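Local coordinates for protein possible adhesin (Caldicellulosiruptor kronotskyensis, PDB 4WA0) that probably mediates attachment of this extremely thermophilic bacterium to cellulose, as a tapirin whose C-terminal beta-helix domain makes up the chain, at residues A[2-7]-A[47-52]; A[8-13]-A[28-33]; A[154-159]-A[175-180]. One frame throughout, in Å; residues are numbered along the deposited sequence. Where two conformers were deposited one is given.

Contact 1. Residues A[2-7]-A[47-52]; sequences SVPSSP and IDNLIS
V3 and P4 of the N-terminal lead-in meet N49 and I51 on one flank of the tapirin beta-helix, where segment 47-52 runs out of one strand, turns a corner and enters strand 50-52. The meeting is small, burying 143 Å² in all, and it is made by side chains and one water. V3 divides its two methyls between two partners. With CG1 anti to the backbone N (chi1 172°), that branch reaches tip to tip toward I51 and ends 3.7 Å from I51 CD1, a purely apolar touch. The other branch, CG2, turns to the amide of N49 and lies 3.7 Å from N49 OD1. P4 meets the other end of the amide, tip to tip: its ring carbon CD lies 3.5 Å from N49 ND2. N49 therefore has V3 at its oxygen and P4 at its nitrogen, packed by carbon on both.

The polar needs of that buried amide are met mainly from neighbouring coils of the beta-helix. N49 OD1 accepts hydrogen bonds from N75 ND2 and from the backbone N of I76, while N49 ND2 donates to S30 OG, so the coils on either side fix which way the amide is turned. Next to it, D48 OD1 forms a salt bridge with R74. The lead-in is secured separately: P4 O accepts from the hydroxyl of Y10, and V3 also packs on Y10 and on Y227 of a loop. The remaining link between the two segments is a bridging water. S2 is poorly ordered, which makes its end of the bridge less certain; the water accepts from N49 ND2 at 3.0 Å and donates to the carbonyl oxygen of S2 with an O-to-O distance of 2.6 Å.

Contact 2. Residues A[8-13]-A[28-33]; sequences LDYAIF and NGSVYS
Y10 and F13, on either side of a corner in the chain, pack with Y32 of the next coil as an aromatic cluster on one face of a parallel beta-helix ladder. The F13 and Y32 rings run alongside each other, nearly parallel (14° between planes) but offset, with little of one above the other; Y32 CD1 sits over one face of the F13 ring, toward its rim, 3.3 Å from F13 CE2. Both rings swing out with CG anti to the backbone N (chi1 169° for Y32). Y10 meets Y32 differently, in a T-shaped pair with planes at 65°, the edge of Y32 toward the face of Y10. Y10 CE2 also packs on S30 CB and Y32 CB, each at 3.4 Å. At the corner, I12 CB lies loosely, at 4.4 Å, against V31 CG1, on the opposite side of the sheet from the aromatic cluster.

Among the backbone bonds, Y32 N to I12 O is sound at 3.0 Å, and V31 CA adds a CH contact to the same oxygen. Around the corner the bonding is weak: S30 O receives both A11 N and I12 N, while S30 N reaches D9 O at 3.5 Å.

The polar end of N28 looks outside the pair, OD1 bonding to R74 NH2, whereas N28 O is buried here with no partner in the model. Strand 10-14 lies between strands 30-33 and 313-316, and strand 50-52 follows beyond 30-33, with I51 against Y10 and Y32. L8, at the start, packs on helix 342-352.

Contact 3. Residues A[154-159]-A[175-180]; sequences VTLKSN and LILENG
V154 to L156 pair in register with L175 to L177 as parallel strands of successive beta-helix coils, their axes 4.7 Å apart and inclined by 15°, and three nearly straight bonds join them: I176 N to V154 O, L156 N to I176 O and E178 N to L156 O. On the buried face, L175 CD1 fits against V154 CG1 at 3.7 Å and L156 CG at 3.9 Å, so this one methyl lies against both residues of the other strand. The other face pairs T155 with I176, where I176 CD1 lies 3.6 Å from T155 OG1.

Beyond the strands E178 grips the neighbouring coil with both carboxylate oxygens. K157 bends at chi2 and chi3 (-74° and -76°) and runs alongside E178, forming a salt bridge from NZ to OE2 at 2.8 Å on the syn side, somewhat out of the carboxylate plane. The backbone N of S158 donates to OE1 at 3.0 Å on the anti side, likewise out of plane and through a bent bond. These two bonds together limit how the carboxylate can rotate. Farther on, N159 N donates to N179 O.

Strand 132-136 flanks strand 153-156 through backbone bonds of T155, and K157 just beyond bonds to V136; strand 197-199 follows 174-177, and L183 of strand 182-185 packs on L156 and L175.

In the fold
From the N terminus, the lead-in 2-7 leads through a short 3-10 turn into segment 8-13 and strand 10-14. Contact 2 closes first, between strands 10-14 and 30-33, and it is nested inside the larger loop closed by contact 1, which brings the lead-in against strand 50-52. The two touch directly: strands 30-33 and 50-52 are neighbours, probably bonded from I51 N to V31 O and from S33 N to I51 O, and P4 packs on D9. Contact 3 opens later in the chain and joins strands 153-156 and 174-177 on a different face of the beta-helix, its centre about 30 Å from that of contact 1 and 34 Å from that of contact 2.

Contact 1. Residues A[2-7]-A[47-52]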
loop_
_atom_site.group_PDB
_atom_site.type_symbol
_atom_site.label_atom_id
_atom_site.label_comp_id
_atom_site.label_asym_id
_atom_site.label_seq_id
_atom_site.Cartn_x
_atom_site.Cartn_y
_atom_site.Cartn_z
ATOM N N SER A 2 5.779 0.260 -15.097
ATOM C CA SER A 2 5.474 -1.184 -15.071
ATOM C C SER A 2 5.171 -1.728 -13.666
ATOM O O SER A 2 5.919 -1.484 -12.703
ATOM C CB SER A 2 6.656 -1.978 -15.642
ATOM O OG SER A 2 6.210 -3.211 -16.153
ATOM N N VAL A 3 4.091 -2.501 -13.563
ATOM C CA VAL A 3 3.700 -3.140 -12.282
ATOM C C VAL A 3 3.989 -4.639 -12.346
ATOM O O VAL A 3 3.434 -5.316 -13.206
ATOM C CB VAL A 3 2.189 -2.964 -12.028
ATOM C CG1 VAL A 3 1.726 -3.777 -10.824
ATOM C CG2 VAL A 3 1.864 -1.480 -11.871
ATOM N N PRO A 4 4.811 -5.164 -11.423
ATOM C CA PRO A 4 5.223 -6.569 -11.419
ATOM C C PRO A 4 4.088 -7.622 -11.322
ATOM O O PRO A 4 3.177 -7.494 -10.549
ATOM C CB PRO A 4 6.151 -6.653 -10.192
ATOM C CG PRO A 4 5.676 -5.573 -9.272
ATOM C CD PRO A 4 5.235 -4.465 -10.190
ATOM N N SER A 5 4.207 -8.669 -12.104
ATOM C CA SER A 5 3.147 -9.660 -12.308
ATOM C C SER A 5 3.209 -10.838 -11.310
ATOM O O SER A 5 2.219 -11.555 -11.119
ATOM C CB SER A 5 3.305 -10.238 -13.733
ATOM O OG SER A 5 4.582 -10.887 -13.877
ATOM N N SER A 6 4.379 -11.030 -10.698
ATOM C CA SER A 6 4.643 -12.201 -9.882
ATOM C C SER A 6 4.614 -11.863 -8.407
ATOM O O SER A 6 5.214 -10.865 -8.015
ATOM C CB SER A 6 6.055 -12.708 -10.199
ATOM O OG SER A 6 6.410 -13.756 -9.297
ATOM N N PRO A 7 4.013 -12.739 -7.588
ATOM C CA PRO A 7 4.066 -12.544 -6.153
ATOM C C PRO A 7 5.499 -12.456 -5.604
ATOM O O PRO A 7 5.744 -11.932 -4.482
ATOM C CB PRO A 7 3.329 -13.756 -5.601
ATOM C CG PRO A 7 2.434 -14.246 -6.694
ATOM C CD PRO A 7 3.138 -13.875 -7.980
ATOM N N ILE A 47 8.103 2.201 -1.250
ATOM C CA ILE A 47 7.854 1.090 -2.131
ATOM C C ILE A 47 7.516 1.500 -3.519
ATOM O O ILE A 47 7.307 2.684 -3.817
ATOM C CB ILE A 47 6.718 0.176 -1.556
ATOM C CG1 ILE A 47 5.400 0.954 -1.444
ATOM C CG2 ILE A 47 7.199 -0.449 -0.252
ATOM C CD1 ILE A 47 4.261 0.192 -0.825
ATOM N N ASP A 48 7.493 0.531 -4.429
ATOM C CA ASP A 48 7.205 0.847 -5.806
ATOM C C ASP A 48 5.732 0.915 -6.099
ATOM O O ASP A 48 5.295 1.842 -6.774
ATOM C CB ASP A 48 7.778 -0.219 -6.737
ATOM C CG ASP A 48 9.315 -0.272 -6.728
ATOM O OD1 ASP A 48 9.964 0.776 -6.758
ATOM O OD2 ASP A 48 9.924 -1.372 -6.750
ATOM N N ASN A 49 4.949 -0.046 -5.644
ATOM C CA ASN A 49 3.533 0.002 -5.936
ATOM C C ASN A 49 2.787 -0.461 -4.664
ATOM O O ASN A 49 3.330 -1.315 -3.941
ATOM C CB ASN A 49 3.199 -0.958 -7.024
ATOM C CG ASN A 49 3.899 -0.649 -8.336
ATOM O OD1 ASN A 49 3.492 0.255 -9.083
ATOM N ND2 ASN A 49 4.972 -1.372 -8.603
ATOM N N LEU A 50 1.559 -0.000 -4.517
ATOM C CA LEU A 50 0.671 -0.389 -3.401
ATOM C C LEU A 50 -0.726 -0.663 -3.971
ATOM O O LEU A 50 -1.388 0.273 -4.481
ATOM C CB LEU A 50 0.629 0.737 -2.371
ATOM C CG LEU A 50 -0.284 0.668 -1.173
ATOM C CD1 LEU A 50 0.097 -0.544 -0.355
ATOM C CD2 LEU A 50 -0.226 1.953 -0.406
ATOM N N ILE A 51 -1.115 -1.929 -4.004
ATOM C CA ILE A 51 -2.324 -2.362 -4.718
ATOM C C ILE A 51 -3.316 -3.018 -3.814
ATOM O O ILE A 51 -2.950 -4.016 -3.179
ATOM C CB ILE A 51 -1.956 -3.308 -5.879
ATOM C CG1 ILE A 51 -1.004 -2.579 -6.797
ATOM C CG2 ILE A 51 -3.184 -3.870 -6.633
ATOM C CD1 ILE A 51 -0.250 -3.452 -7.738
ATOM N N SER A 52 -4.545 -2.489 -3.839
ATOM C CA SER A 52 -5.671 -3.155 -3.220
ATOM C C SER A 52 -6.814 -3.401 -4.193
ATOM O O SER A 52 -7.296 -2.461 -4.806
ATOM C CB SER A 52 -6.221 -2.387 -2.063
ATOM O OG SER A 52 -7.369 -3.057 -1.507
HETATM O O HOH W 1 6.983 -0.388 -10.617
#

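Contact 2. Residues A[8-13]-A[28-33]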
loop_
_atom_site.group_PDB
_atom_site.type_symbol
_atom_site.label_atom_id
_atom_site.label_comp_id
_atom_site.label_asym_id
_atom_site.label_seq_id
_atom_site.Cartn_x
_atom_site.Cartn_y
_atom_site.Cartn_z
ATOM N N LEU A 8 6.515 -12.988 -6.327
ATOM C CA LEU A 8 7.881 -12.877 -5.822
ATOM C C LEU A 8 8.485 -11.448 -5.835
ATOM O O LEU A 8 9.506 -11.205 -5.181
ATOM C CB LEU A 8 8.849 -13.785 -6.547
ATOM C CG LEU A 8 8.466 -15.233 -6.777
ATOM C CD1 LEU A 8 9.643 -15.858 -7.498
ATOM C CD2 LEU A 8 8.128 -15.994 -5.511
ATOM N N ASP A 9 7.854 -10.518 -6.527
ATOM C CA ASP A 9 8.308 -9.091 -6.624
ATOM C C ASP A 9 7.825 -8.250 -5.505
ATOM O O ASP A 9 8.040 -6.968 -5.461
ATOM C CB ASP A 9 7.789 -8.537 -7.949
ATOM C CG ASP A 9 8.389 -9.277 -9.168
ATOM O OD1 ASP A 9 9.478 -9.863 -8.972
ATOM O OD2 ASP A 9 7.717 -9.374 -10.252
ATOM N N TYR A 10 7.044 -8.920 -4.635
ATOM C CA TYR A 10 6.356 -8.186 -3.625
ATOM C C TYR A 10 7.040 -8.340 -2.287
ATOM O O TYR A 10 7.403 -9.454 -1.911
ATOM C CB TYR A 10 4.871 -8.629 -3.527
ATOM C CG TYR A 10 4.090 -8.019 -4.673
ATOM C CD1 TYR A 10 4.075 -8.640 -5.896
ATOM C CD2 TYR A 10 3.434 -6.810 -4.551
ATOM C CE1 TYR A 10 3.413 -8.090 -6.964
ATOM C CE2 TYR A 10 2.744 -6.252 -5.622
ATOM C CZ TYR A 10 2.765 -6.913 -6.833
ATOM O OH TYR A 10 2.151 -6.417 -7.969
ATOM N N ALA A 11 7.188 -7.237 -1.582
ATOM C CA ALA A 11 7.625 -7.281 -0.195
ATOM C C ALA A 11 6.561 -8.019 0.636
ATOM O O ALA A 11 6.863 -8.867 1.537
ATOM C CB ALA A 11 7.821 -5.925 0.335
ATOM N N ILE A 12 5.300 -7.655 0.363
ATOM C CA ILE A 12 4.153 -8.291 1.017
ATOM C C ILE A 12 3.103 -8.557 -0.083
ATOM O O ILE A 12 2.624 -7.615 -0.737
ATOM C CB ILE A 12 3.543 -7.436 2.128
ATOM C CG1 ILE A 12 4.554 -7.076 3.205
ATOM C CG2 ILE A 12 2.366 -8.149 2.771
ATOM C CD1 ILE A 12 4.059 -6.068 4.163
ATOM N N PHE A 13 2.776 -9.829 -0.287
ATOM C CA PHE A 13 1.730 -10.224 -1.224
ATOM C C PHE A 13 0.625 -10.948 -0.449
ATOM O O PHE A 13 0.880 -11.934 0.246
ATOM C CB PHE A 13 2.311 -11.095 -2.314
ATOM C CG PHE A 13 1.292 -11.536 -3.310
ATOM C CD1 PHE A 13 0.434 -12.620 -3.027
ATOM C CD2 PHE A 13 1.190 -10.874 -4.526
ATOM C CE1 PHE A 13 -0.542 -12.944 -3.960
ATOM C CE2 PHE A 13 0.221 -11.210 -5.442
ATOM C CZ PHE A 13 -0.626 -12.254 -5.153
ATOM N N ASN A 28 11.496 -0.914 -0.223
ATOM C CA ASN A 28 11.571 -1.555 -1.502
ATOM C C ASN A 28 10.534 -2.641 -1.756
ATOM O O ASN A 28 9.746 -3.008 -0.895
ATOM C CB ASN A 28 12.993 -2.078 -1.791
ATOM C CG ASN A 28 13.994 -0.926 -1.966
ATOM O OD1 ASN A 28 13.639 0.154 -2.463
ATOM N ND2 ASN A 28 15.203 -1.122 -1.508
ATOM N N GLY A 29 10.506 -3.119 -2.993
ATOM C CA GLY A 29 9.435 -3.980 -3.450
ATOM C C GLY A 29 8.090 -3.312 -3.600
ATOM O O GLY A 29 7.981 -2.119 -3.493
ATOM N N SER A 30 7.072 -4.128 -3.692
ATOM C CA SER A 30 5.669 -3.669 -3.791
ATOM C C SER A 30 4.814 -4.365 -2.738
ATOM O O SER A 30 5.225 -5.381 -2.132
ATOM C CB SER A 30 5.172 -3.958 -5.171
ATOM O OG SER A 30 5.818 -3.087 -6.092
ATOM N N VAL A 31 3.609 -3.848 -2.510
ATOM C CA VAL A 31 2.679 -4.449 -1.557
ATOM C C VAL A 31 1.350 -4.651 -2.337
ATOM O O VAL A 31 0.852 -3.708 -3.007
ATOM C CB VAL A 31 2.403 -3.527 -0.375
ATOM C CG1 VAL A 31 1.282 -4.022 0.520
ATOM C CG2 VAL A 31 3.657 -3.308 0.450
ATOM N N TYR A 32 0.751 -5.841 -2.187
ATOM C CA TYR A 32 -0.481 -6.189 -2.848
ATOM C C TYR A 32 -1.467 -6.914 -1.974
ATOM O O TYR A 32 -1.083 -7.842 -1.270
ATOM C CB TYR A 32 -0.156 -7.097 -4.049
ATOM C CG TYR A 32 -1.359 -7.771 -4.702
ATOM C CD1 TYR A 32 -1.877 -8.988 -4.239
ATOM C CD2 TYR A 32 -1.965 -7.205 -5.813
ATOM C CE1 TYR A 32 -2.982 -9.584 -4.848
ATOM C CE2 TYR A 32 -3.110 -7.793 -6.392
ATOM C CZ TYR A 32 -3.590 -8.971 -5.910
ATOM O OH TYR A 32 -4.725 -9.573 -6.511
ATOM N N SER A 33 -2.728 -6.502 -2.054
ATOM C CA SER A 33 -3.821 -7.241 -1.395
ATOM C C SER A 33 -4.913 -7.513 -2.435
ATOM O O SER A 33 -5.349 -6.613 -3.129
ATOM C CB SER A 33 -4.420 -6.478 -0.296
ATOM O OG SER A 33 -5.470 -7.306 0.213
#

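Contact 3. Residues A[154-159]-A[175-180]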
loop_
_atom_site.group_PDB
_atom_site.type_symbol
_atom_site.label_atom_id
_atom_site.label_comp_id
_atom_site.label_asym_id
_atom_site.label_seq_id
_atom_site.Cartn_x
_atom_site.Cartn_y
_atom_site.Cartn_z
ATOM N N VAL A 154 -6.346 22.158 -1.065
ATOM C CA VAL A 154 -5.869 21.509 -2.283
ATOM C C VAL A 154 -5.076 22.558 -3.059
ATOM O O VAL A 154 -5.527 23.706 -3.263
ATOM C CB VAL A 154 -6.998 20.912 -3.155
ATOM C CG1 VAL A 154 -6.421 20.399 -4.442
ATOM C CG2 VAL A 154 -7.730 19.760 -2.419
ATOM N N THR A 155 -3.897 22.147 -3.487
ATOM C CA THR A 155 -2.994 22.966 -4.313
ATOM C C THR A 155 -2.786 22.318 -5.634
ATOM O O THR A 155 -2.373 21.147 -5.692
ATOM C CB THR A 155 -1.660 23.212 -3.618
ATOM O OG1 THR A 155 -1.892 23.892 -2.388
ATOM C CG2 THR A 155 -0.770 24.100 -4.438
ATOM N N LEU A 156 -3.078 23.060 -6.718
ATOM C CA LEU A 156 -2.818 22.589 -8.082
ATOM C C LEU A 156 -1.491 23.233 -8.485
ATOM O O LEU A 156 -1.397 24.458 -8.632
ATOM C CB LEU A 156 -4.008 22.886 -9.055
ATOM C CG LEU A 156 -5.396 22.490 -8.414
ATOM C CD1 LEU A 156 -6.503 22.763 -9.453
ATOM C CD2 LEU A 156 -5.399 21.037 -7.987
ATOM N N LYS A 157 -0.438 22.433 -8.630
ATOM C CA LYS A 157 0.904 23.022 -8.830
ATOM C C LYS A 157 1.044 23.579 -10.249
ATOM O O LYS A 157 0.235 23.373 -11.141
ATOM C CB LYS A 157 2.023 22.021 -8.515
ATOM C CG LYS A 157 1.920 21.391 -7.120
ATOM C CD LYS A 157 2.300 22.334 -6.028
ATOM C CE LYS A 157 3.808 22.508 -5.958
ATOM N NZ LYS A 157 4.109 23.598 -4.982
ATOM N N SER A 158 2.148 24.268 -10.486
ATOM C CA SER A 158 2.294 24.985 -11.755
ATOM C C SER A 158 2.163 24.116 -12.994
ATOM O O SER A 158 2.710 22.991 -13.053
ATOM C CB SER A 158 3.578 25.814 -11.773
ATOM O OG SER A 158 4.666 24.970 -11.599
ATOM N N ASN A 159 1.388 24.629 -13.953
ATOM C CA ASN A 159 1.097 23.977 -15.232
ATOM C C ASN A 159 0.394 22.651 -15.177
ATOM O O ASN A 159 0.302 21.947 -16.188
ATOM C CB ASN A 159 2.379 23.921 -16.044
ATOM C CG ASN A 159 2.935 25.306 -16.232
ATOM O OD1 ASN A 159 2.232 26.159 -16.781
ATOM N ND2 ASN A 159 4.112 25.588 -15.648
ATOM N N LEU A 175 -8.807 26.264 -2.224
ATOM C CA LEU A 175 -8.258 25.598 -3.409
ATOM C C LEU A 175 -7.293 26.630 -4.003
ATOM O O LEU A 175 -7.712 27.794 -4.263
ATOM C CB LEU A 175 -9.302 25.133 -4.415
ATOM C CG LEU A 175 -8.721 24.746 -5.800
ATOM C CD1 LEU A 175 -8.074 23.434 -5.675
ATOM C CD2 LEU A 175 -9.854 24.591 -6.803
ATOM N N ILE A 176 -6.015 26.229 -4.172
ATOM C CA ILE A 176 -4.967 27.121 -4.642
ATOM C C ILE A 176 -4.483 26.703 -6.011
ATOM O O ILE A 176 -4.127 25.505 -6.200
ATOM C CB ILE A 176 -3.805 27.123 -3.649
ATOM C CG1 ILE A 176 -4.319 27.526 -2.268
ATOM C CG2 ILE A 176 -2.681 28.042 -4.171
ATOM C CD1 ILE A 176 -3.724 26.756 -1.110
ATOM N N LEU A 177 -4.501 27.630 -6.982
ATOM C CA LEU A 177 -3.901 27.364 -8.295
ATOM C C LEU A 177 -2.581 28.108 -8.402
ATOM O O LEU A 177 -2.510 29.298 -8.115
ATOM C CB LEU A 177 -4.744 27.814 -9.443
ATOM C CG LEU A 177 -5.883 26.946 -9.926
ATOM C CD1 LEU A 177 -7.004 26.991 -8.919
ATOM C CD2 LEU A 177 -6.399 27.317 -11.306
ATOM N N GLU A 178 -1.491 27.370 -8.685
ATOM C CA GLU A 178 -0.222 28.053 -8.962
ATOM C C GLU A 178 -0.193 28.471 -10.418
ATOM O O GLU A 178 -1.066 28.130 -11.245
ATOM C CB GLU A 178 0.964 27.148 -8.675
ATOM C CG GLU A 178 1.063 26.749 -7.222
ATOM C CD GLU A 178 2.349 25.935 -6.930
ATOM O OE1 GLU A 178 3.030 25.392 -7.885
ATOM O OE2 GLU A 178 2.635 25.875 -5.712
ATOM N N ASN A 179 0.856 29.219 -10.771
ATOM C CA ASN A 179 0.987 29.755 -12.144
ATOM C C ASN A 179 0.850 28.686 -13.229
ATOM O O ASN A 179 1.523 27.664 -13.181
ATOM C CB ASN A 179 2.381 30.394 -12.232
ATOM C CG ASN A 179 2.613 31.151 -13.506
ATOM O OD1 ASN A 179 3.076 30.582 -14.501
ATOM N ND2 ASN A 179 2.314 32.413 -13.488
ATOM N N GLY A 180 0.003 28.928 -14.210
ATOM C CA GLY A 180 -0.210 28.045 -15.355
ATOM C C GLY A 180 -1.000 26.806 -15.088
ATOM O O GLY A 180 -1.297 26.041 -16.044
#